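Local structure of prokaryotic transcription elongation factor GreA/GreB (Nitrosomonas europaea, 2PN0) at residues I9-L14 with A42-V47. The protein probably binds RNA polymerase and acts in transcription elongation as a GreA/GreB-type factor related to Rnk. Sequence-based numbering, arbitrary orientation. Where two conformers were deposited one is given.
Sequences IMISSL and ARAEVV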
loop_
_atom_site.group_PDB
_atom_site.type_symbol
_atom_site.label_atom_id
_atom_site.label_comp_id
_atom_site.label_asym_id
_atom_site.label_seq_id
_atom_site.Cartn_x
_atom_site.Cartn_y
_atom_site.Cartn_z
ATOM N N ILE A 9 -13.910 11.324 -11.035
ATOM C CA ILE A 9 -12.966 10.539 -11.821
ATOM C C ILE A 9 -13.755 9.916 -12.967
ATOM O O ILE A 9 -14.985 9.866 -12.912
ATOM C CB ILE A 9 -12.241 9.437 -10.981
ATOM C CG1 ILE A 9 -13.249 8.389 -10.461
ATOM C CG2 ILE A 9 -11.364 10.102 -9.881
ATOM C CD1 ILE A 9 -12.638 7.021 -10.032
HETATM N N MSE A 10 -13.043 9.452 -13.990
HETATM C CA MSE A 10 -13.635 8.755 -15.124
HETATM C C MSE A 10 -13.240 7.280 -15.054
HETATM O O MSE A 10 -12.055 6.969 -14.820
HETATM C CB MSE A 10 -13.122 9.339 -16.453
HETATM C CG MSE A 10 -13.111 10.857 -16.545
HETATM SE SE MSE A 10 -12.507 11.554 -18.287
HETATM C CE MSE A 10 -13.661 10.506 -19.455
ATOM N N ILE A 11 -14.227 6.399 -15.253
ATOM C CA ILE A 11 -14.062 4.932 -15.326
ATOM C C ILE A 11 -14.808 4.402 -16.528
ATOM O O ILE A 11 -15.809 4.994 -16.924
ATOM C CB ILE A 11 -14.818 4.190 -14.188
ATOM C CG1 ILE A 11 -15.702 5.140 -13.378
ATOM C CG2 ILE A 11 -13.887 3.252 -13.424
ATOM C CD1 ILE A 11 -16.100 4.597 -12.015
ATOM N N SER A 12 -14.380 3.250 -17.043
ATOM C CA SER A 12 -15.151 2.563 -18.063
ATOM C C SER A 12 -16.320 1.868 -17.385
ATOM O O SER A 12 -16.285 1.607 -16.166
ATOM C CB SER A 12 -14.301 1.540 -18.823
ATOM O OG SER A 12 -14.132 0.358 -18.064
ATOM N N SER A 13 -17.334 1.575 -18.191
ATOM C CA SER A 13 -18.522 0.857 -17.734
ATOM C C SER A 13 -18.142 -0.498 -17.132
ATOM O O SER A 13 -18.672 -0.889 -16.085
ATOM C CB SER A 13 -19.499 0.667 -18.895
ATOM O OG SER A 13 -20.784 0.286 -18.432
ATOM N N LEU A 14 -17.236 -1.199 -17.819
ATOM C CA LEU A 14 -16.709 -2.495 -17.413
ATOM C C LEU A 14 -16.078 -2.417 -16.042
ATOM O O LEU A 14 -16.389 -3.219 -15.163
ATOM C CB LEU A 14 -15.657 -2.963 -18.424
ATOM C CG LEU A 14 -14.951 -4.319 -18.298
ATOM C CD1 LEU A 14 -15.915 -5.452 -17.922
ATOM C CD2 LEU A 14 -14.220 -4.660 -19.595
ATOM N N ALA A 42 -19.167 5.996 -6.555
ATOM C CA ALA A 42 -20.599 6.313 -6.626
ATOM C C ALA A 42 -20.885 7.534 -7.486
ATOM O O ALA A 42 -21.936 7.609 -8.142
ATOM C CB ALA A 42 -21.149 6.525 -5.232
ATOM N N ARG A 43 -19.955 8.480 -7.480
ATOM C CA ARG A 43 -20.147 9.753 -8.178
ATOM C C ARG A 43 -19.268 9.887 -9.427
ATOM O O ARG A 43 -19.239 10.950 -10.082
ATOM C CB ARG A 43 -19.863 10.908 -7.233
ATOM C CG ARG A 43 -18.420 10.982 -6.801
ATOM C CD ARG A 43 -18.204 12.161 -5.885
ATOM N NE ARG A 43 -18.693 13.406 -6.482
ATOM C CZ ARG A 43 -17.907 14.349 -6.992
ATOM N NH1 ARG A 43 -16.584 14.195 -6.970
ATOM N NH2 ARG A 43 -18.442 15.451 -7.511
ATOM N N ALA A 44 -18.561 8.814 -9.761
ATOM C CA ALA A 44 -17.705 8.824 -10.940
ATOM C C ALA A 44 -18.511 9.027 -12.232
ATOM O O ALA A 44 -19.716 8.726 -12.306
ATOM C CB ALA A 44 -16.913 7.546 -11.023
ATOM N N GLU A 45 -17.838 9.543 -13.246
ATOM C CA GLU A 45 -18.459 9.601 -14.553
ATOM C C GLU A 45 -18.071 8.354 -15.320
ATOM O O GLU A 45 -16.879 8.059 -15.511
ATOM C CB GLU A 45 -18.156 10.902 -15.300
ATOM C CG GLU A 45 -16.711 11.321 -15.444
ATOM C CD GLU A 45 -16.571 12.395 -16.514
ATOM O OE1 GLU A 45 -16.719 12.065 -17.712
ATOM O OE2 GLU A 45 -16.329 13.572 -16.155
ATOM N N VAL A 46 -19.093 7.594 -15.695
ATOM C CA VAL A 46 -18.901 6.318 -16.357
ATOM C C VAL A 46 -18.946 6.512 -17.865
ATOM O O VAL A 46 -19.996 6.806 -18.435
ATOM C CB VAL A 46 -19.960 5.270 -15.926
ATOM C CG1 VAL A 46 -19.540 3.897 -16.381
ATOM C CG2 VAL A 46 -20.155 5.254 -14.424
ATOM N N VAL A 47 -17.802 6.346 -18.514
ATOM C CA VAL A 47 -17.734 6.590 -19.947
ATOM C C VAL A 47 -17.372 5.307 -20.697
ATOM O O VAL A 47 -17.010 4.300 -20.082
ATOM C CB VAL A 47 -16.743 7.743 -20.283
ATOM C CG1 VAL A 47 -17.167 9.046 -19.604
ATOM C CG2 VAL A 47 -15.333 7.380 -19.879
#
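Met10 and Glu45 sit side by side on one face of a two-stranded parallel sheet, in which strand 10-12 pairs with strand 45-47. Since helices 13-25 and 34-42 link the strands, the sheet closes a beta-alpha-alpha-beta unit within the Rnk N-terminal region of the protein. Three backbone bonds zip the edges together: Glu45 N gives to Ile9 O at 2.9 Å, Ile11 N to Glu45 O at 3.1 Å, and Val47 N to Ile11 O at 2.9 Å.

The long, unbranched selenomethionine at Met10 can reach diagonally past its neighbour. Its CG lies 3.8 Å from Glu45 CD in one of the two modelled positions of Glu45; the bend at chi3 (51°) then turns CE onto the fork of Val47, 3.6 Å from CG2 and slightly farther from CG1. Ile52 and Pro53 also touch Met10, adding to this apolar patch. Glu45 suits the partly exposed flank, where its chain leads on to a carboxylate.

On the side of Ile11, just before strand 45-47, Ala44 presents a small bump: its CB meets Ile9 CG1 at 3.8 Å. Ile11, modelled twice, lies near the same methyl, its exact fit uncertain; it also packs on Leu41 of helix 34-42.

Ser12 is the N-cap of helix 13-25, its OG accepting from Asp15 N, a role its short hydroxyl side chain fits. Where the chain turns into that helix, Ser13 N makes a weak bond to Val47 O, and Val46 CG1 lies against the bend, 3.5 Å from Ser13 CA in one of the two modelled positions of Ser13.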